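Local coordinates for protein pterin-4-alpha-carbinolamine dehydratase MoaB2 (Mycobacterium marinum, PDB 3RFQ) that probably takes part in molybdenum cofactor biosynthesis, as a MogA/MoaB-family protein likely to bind molybdopterin or its pterin precursor, at residues G51-V54 with T55-T59; N83-I87 with G88-L92. All blocks are in the same frame, centred on the assembly; numbering follows the deposited sequence.

Contact 1: G51-V54 with T55-T59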
loop_
_atom_site.group_PDB
_atom_site.type_symbol
_atom_site.label_atom_id
_atom_site.label_comp_id
_atom_site.label_asym_id
_atom_site.label_seq_id
_atom_site.Cartn_x
_atom_site.Cartn_y
_atom_site.Cartn_z
ATOM N N GLY C 51 18.529 3.084 22.614
ATOM C CA GLY C 51 18.268 2.057 23.605
ATOM C C GLY C 51 17.010 2.316 24.432
ATOM O O GLY C 51 16.094 1.474 24.430
ATOM N N PRO C 52 16.937 3.476 25.127
ATOM C CA PRO C 52 15.744 3.702 25.981
ATOM C C PRO C 52 14.423 3.699 25.214
ATOM O O PRO C 52 13.380 3.246 25.755
ATOM C CB PRO C 52 15.999 5.078 26.646
ATOM C CG PRO C 52 17.527 5.256 26.617
ATOM C CD PRO C 52 17.984 4.499 25.327
ATOM N N LEU C 53 14.454 4.208 23.979
ATOM C CA LEU C 53 13.227 4.286 23.192
ATOM C C LEU C 53 12.760 2.884 22.778
ATOM O O LEU C 53 11.584 2.517 22.977
ATOM C CB LEU C 53 13.379 5.224 21.987
ATOM C CG LEU C 53 12.176 5.270 21.037
ATOM C CD1 LEU C 53 10.859 5.663 21.756
ATOM C CD2 LEU C 53 12.441 6.176 19.826
ATOM N N VAL C 54 13.672 2.095 22.211
ATOM C CA VAL C 54 13.335 0.710 21.826
ATOM C C VAL C 54 12.870 -0.065 23.071
ATOM O O VAL C 54 11.950 -0.851 22.994
ATOM C CB VAL C 54 14.496 -0.035 21.058
ATOM C CG1 VAL C 54 14.037 -1.425 20.571
ATOM C CG2 VAL C 54 14.933 0.786 19.835
ATOM N N THR C 55 13.476 0.216 24.219
ATOM C CA THR C 55 13.116 -0.453 25.454
ATOM C C THR C 55 11.673 -0.128 25.834
ATOM O O THR C 55 10.899 -1.044 26.154
ATOM C CB THR C 55 14.067 -0.063 26.583
ATOM O OG1 THR C 55 15.384 -0.499 26.233
ATOM C CG2 THR C 55 13.636 -0.686 27.936
ATOM N N GLU C 56 11.334 1.167 25.800
ATOM C CA GLU C 56 9.982 1.639 26.041
ATOM C C GLU C 56 8.955 0.976 25.121
ATOM O O GLU C 56 7.908 0.524 25.587
ATOM C CB GLU C 56 9.906 3.167 25.894
ATOM C CG GLU C 56 8.505 3.742 26.106
ATOM C CD GLU C 56 8.297 5.136 25.460
ATOM O OE1 GLU C 56 9.269 5.782 25.015
ATOM O OE2 GLU C 56 7.150 5.607 25.430
ATOM N N LEU C 57 9.262 0.925 23.828
ATOM C CA LEU C 57 8.370 0.346 22.814
ATOM C C LEU C 57 8.245 -1.180 22.934
ATOM O O LEU C 57 7.150 -1.724 22.802
ATOM C CB LEU C 57 8.822 0.756 21.399
ATOM C CG LEU C 57 8.858 2.284 21.171
ATOM C CD1 LEU C 57 9.485 2.655 19.807
ATOM C CD2 LEU C 57 7.476 2.913 21.268
ATOM N N LEU C 58 9.356 -1.867 23.191
ATOM C CA LEU C 58 9.311 -3.300 23.455
ATOM C C LEU C 58 8.440 -3.612 24.699
ATOM O O LEU C 58 7.584 -4.488 24.659
ATOM C CB LEU C 58 10.723 -3.840 23.642
ATOM C CG LEU C 58 11.547 -4.066 22.362
ATOM C CD1 LEU C 58 12.958 -4.445 22.733
ATOM C CD2 LEU C 58 10.929 -5.155 21.502
ATOM N N THR C 59 8.634 -2.855 25.776
ATOM C CA THR C 59 7.913 -3.086 27.010
ATOM C C THR C 59 6.408 -2.858 26.831
ATOM O O THR C 59 5.581 -3.569 27.406
ATOM C CB THR C 59 8.454 -2.168 28.083
ATOM O OG1 THR C 59 9.850 -2.448 28.272
ATOM C CG2 THR C 59 7.675 -2.334 29.430
#
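Leu53 meets Leu57 one helical turn further on. From CB, its CG lies anti to the backbone N (chi1 175°) and approaches Leu57 CD1. Beyond it, Leu53 CD1 packs 3.8 Å from Leu57 CD1 and 3.6 Å from Glu56 OE1, so one methyl touches both a leucine tip and a carboxylate oxygen. The other oxygen of that carboxylate, Glu56 OE2, forms a salt bridge to Arg164 of the second subunit. Leu57 CG in turn lies 3.3 Å from Leu53 O. These residues belong to helix 51-60, in the alpha/beta fold of the MogA/MoaB family. The helix covers the parallel strands 31-38, 63-71 and 92-96. On its sheet-facing side Val54 and Leu58 run side by side, with Val54 CG1 3.9 Å from Leu58 CD1. Thr55 turns its hydroxyl back along the helix. Thr55 OG1 donates to Gly51 O at 2.8 Å, from 47° above the carbonyl plane, while Thr55 N also donates to Gly51 O, at 2.9 Å. Two donors thus grip one carbonyl oxygen. Thr59 repeats this on Thr55 O, its OG1 and N coming from opposite faces of the carbonyl plane.

Contact 2: N83-I87 with G88-L92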
loop_
_atom_site.group_PDB
_atom_site.type_symbol
_atom_site.label_atom_id
_atom_site.label_comp_id
_atom_site.label_asym_id
_atom_site.label_seq_id
_atom_site.Cartn_x
_atom_site.Cartn_y
_atom_site.Cartn_z
ATOM N N ASN C 83 24.928 -13.503 18.637
ATOM C CA ASN C 83 25.119 -14.908 18.997
ATOM C C ASN C 83 24.889 -15.127 20.496
ATOM O O ASN C 83 24.246 -16.101 20.908
ATOM C CB ASN C 83 26.515 -15.407 18.606
ATOM C CG ASN C 83 26.599 -15.918 17.148
ATOM O OD1 ASN C 83 25.602 -16.356 16.557
ATOM N ND2 ASN C 83 27.812 -15.894 16.583
ATOM N N THR C 84 25.419 -14.214 21.306
ATOM C CA THR C 84 25.245 -14.250 22.755
ATOM C C THR C 84 23.750 -14.220 23.111
ATOM O O THR C 84 23.289 -15.039 23.919
ATOM C CB THR C 84 26.010 -13.079 23.422
ATOM O OG1 THR C 84 27.401 -13.263 23.178
ATOM C CG2 THR C 84 25.779 -13.026 24.925
ATOM N N ALA C 85 22.996 -13.313 22.485
ATOM C CA ALA C 85 21.548 -13.253 22.720
ATOM C C ALA C 85 20.844 -14.550 22.309
ATOM O O ALA C 85 20.007 -15.075 23.054
ATOM C CB ALA C 85 20.927 -12.061 22.037
ATOM N N VAL C 86 21.200 -15.080 21.141
ATOM C CA VAL C 86 20.617 -16.347 20.681
ATOM C C VAL C 86 20.918 -17.485 21.672
ATOM O O VAL C 86 19.986 -18.189 22.126
ATOM C CB VAL C 86 21.075 -16.706 19.245
ATOM C CG1 VAL C 86 20.628 -18.125 18.859
ATOM C CG2 VAL C 86 20.541 -15.655 18.241
ATOM N N ILE C 87 22.193 -17.627 22.047
ATOM C CA ILE C 87 22.607 -18.674 22.973
ATOM C C ILE C 87 21.889 -18.502 24.304
ATOM O O ILE C 87 21.585 -19.489 24.967
ATOM C CB ILE C 87 24.157 -18.721 23.145
ATOM C CG1 ILE C 87 24.827 -19.198 21.838
ATOM C CG2 ILE C 87 24.597 -19.607 24.357
ATOM C CD1 ILE C 87 26.376 -19.024 21.811
ATOM N N GLY C 88 21.596 -17.247 24.667
ATOM C CA GLY C 88 20.936 -16.909 25.928
ATOM C C GLY C 88 19.439 -17.188 25.989
ATOM O O GLY C 88 18.841 -17.039 27.044
ATOM N N GLY C 89 18.831 -17.572 24.867
ATOM C CA GLY C 89 17.392 -17.878 24.828
ATOM C C GLY C 89 16.435 -16.688 24.749
ATOM O O GLY C 89 15.260 -16.819 25.074
ATOM N N VAL C 90 16.943 -15.527 24.344
ATOM C CA VAL C 90 16.143 -14.318 24.161
ATOM C C VAL C 90 15.128 -14.590 23.026
ATOM O O VAL C 90 15.489 -15.252 22.037
ATOM C CB VAL C 90 17.080 -13.149 23.749
ATOM C CG1 VAL C 90 16.308 -11.914 23.363
ATOM C CG2 VAL C 90 18.109 -12.838 24.882
ATOM N N ASP C 91 13.886 -14.113 23.154
ATOM C CA ASP C 91 12.886 -14.381 22.103
ATOM C C ASP C 91 12.976 -13.430 20.903
ATOM O O ASP C 91 12.748 -13.851 19.765
ATOM C CB ASP C 91 11.450 -14.385 22.651
ATOM C CG ASP C 91 11.263 -15.386 23.765
ATOM O OD1 ASP C 91 11.284 -16.629 23.512
ATOM O OD2 ASP C 91 11.102 -14.911 24.902
ATOM N N LEU C 92 13.296 -12.161 21.186
ATOM C CA LEU C 92 13.325 -11.085 20.189
ATOM C C LEU C 92 14.550 -10.206 20.357
ATOM O O LEU C 92 14.750 -9.606 21.419
ATOM C CB LEU C 92 12.069 -10.213 20.287
ATOM C CG LEU C 92 12.029 -8.964 19.372
ATOM C CD1 LEU C 92 12.270 -9.317 17.887
ATOM C CD2 LEU C 92 10.742 -8.175 19.516
#
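Gly89 N reaches back to Val86 O at the end of helix 75-87. Three backbone bonds tie the end of the helix to the residues that follow. Gly88 N donates to Thr84 O at 2.9 Å, with a bent N-H...O angle of 137°. Gly89 N donates to Val86 O at 3.0 Å and is straighter, but it comes from above the carbonyl plane, 59° out of it. Val90 N bonds weakly to Ala85 O at 3.4 Å. Gly89 has a positive phi, and with the bonds from Gly89 N to Val86 O and, weakly, from Val90 N to Ala85 O this is a Schellman motif.

The apolar contact accompanies the weak bond. Val90 CG2 lies 4.1 Å from Ala85 CB and 3.5 Å from Ala85 O. With CG2 beside its own backbone N and CG1 anti to it (chi1 172°), Val90 sends this methyl back to the helix. Ala85 and Val90 both also pack on Leu34 of strand 31-38, which continues the apolar patch into the sheet.

Polar links outside the turn fix the exit, which leads into strand 92-96. Gly88 O accepts from Arg32 NH2, Val90 O accepts from Thr151 OG1, and Asp91 OD2 accepts from Arg32 N.

The carbonyls of Thr84 and Val86 are met by amides of the turn, and that of Ala85 only weakly. An alanine-valine contact lies beside the weak bond and faces Leu34. Between these two segments the helix end is therefore held by main-chain bonds, with no side-chain cap among them.

How the contacts relate
Contact 1 and contact 2 come in series along the chain and lie in one family domain, with centres about 18 Å apart. Contact 1 is within helix 51-60; contact 2 closes helix 75-87 and leads into strand 92-96. They meet where Leu58 CD2 packs 3.6 Å from Leu92 CD2. Val54 and Leu58 also touch Val94, so the strand that contact 2 delivers packs against the helix of contact 1. Neighbouring residues of strand 31-38 serve the two contacts, Val35 for contact 1 and Leu34 for contact 2. Contact 1 also borders the second subunit, whereas no other chain touches contact 2. The Leu57 side chain is about 12 Å from a sodium ion bound by Ser129 and Asp165, so contact 1 lies near that site but not in it.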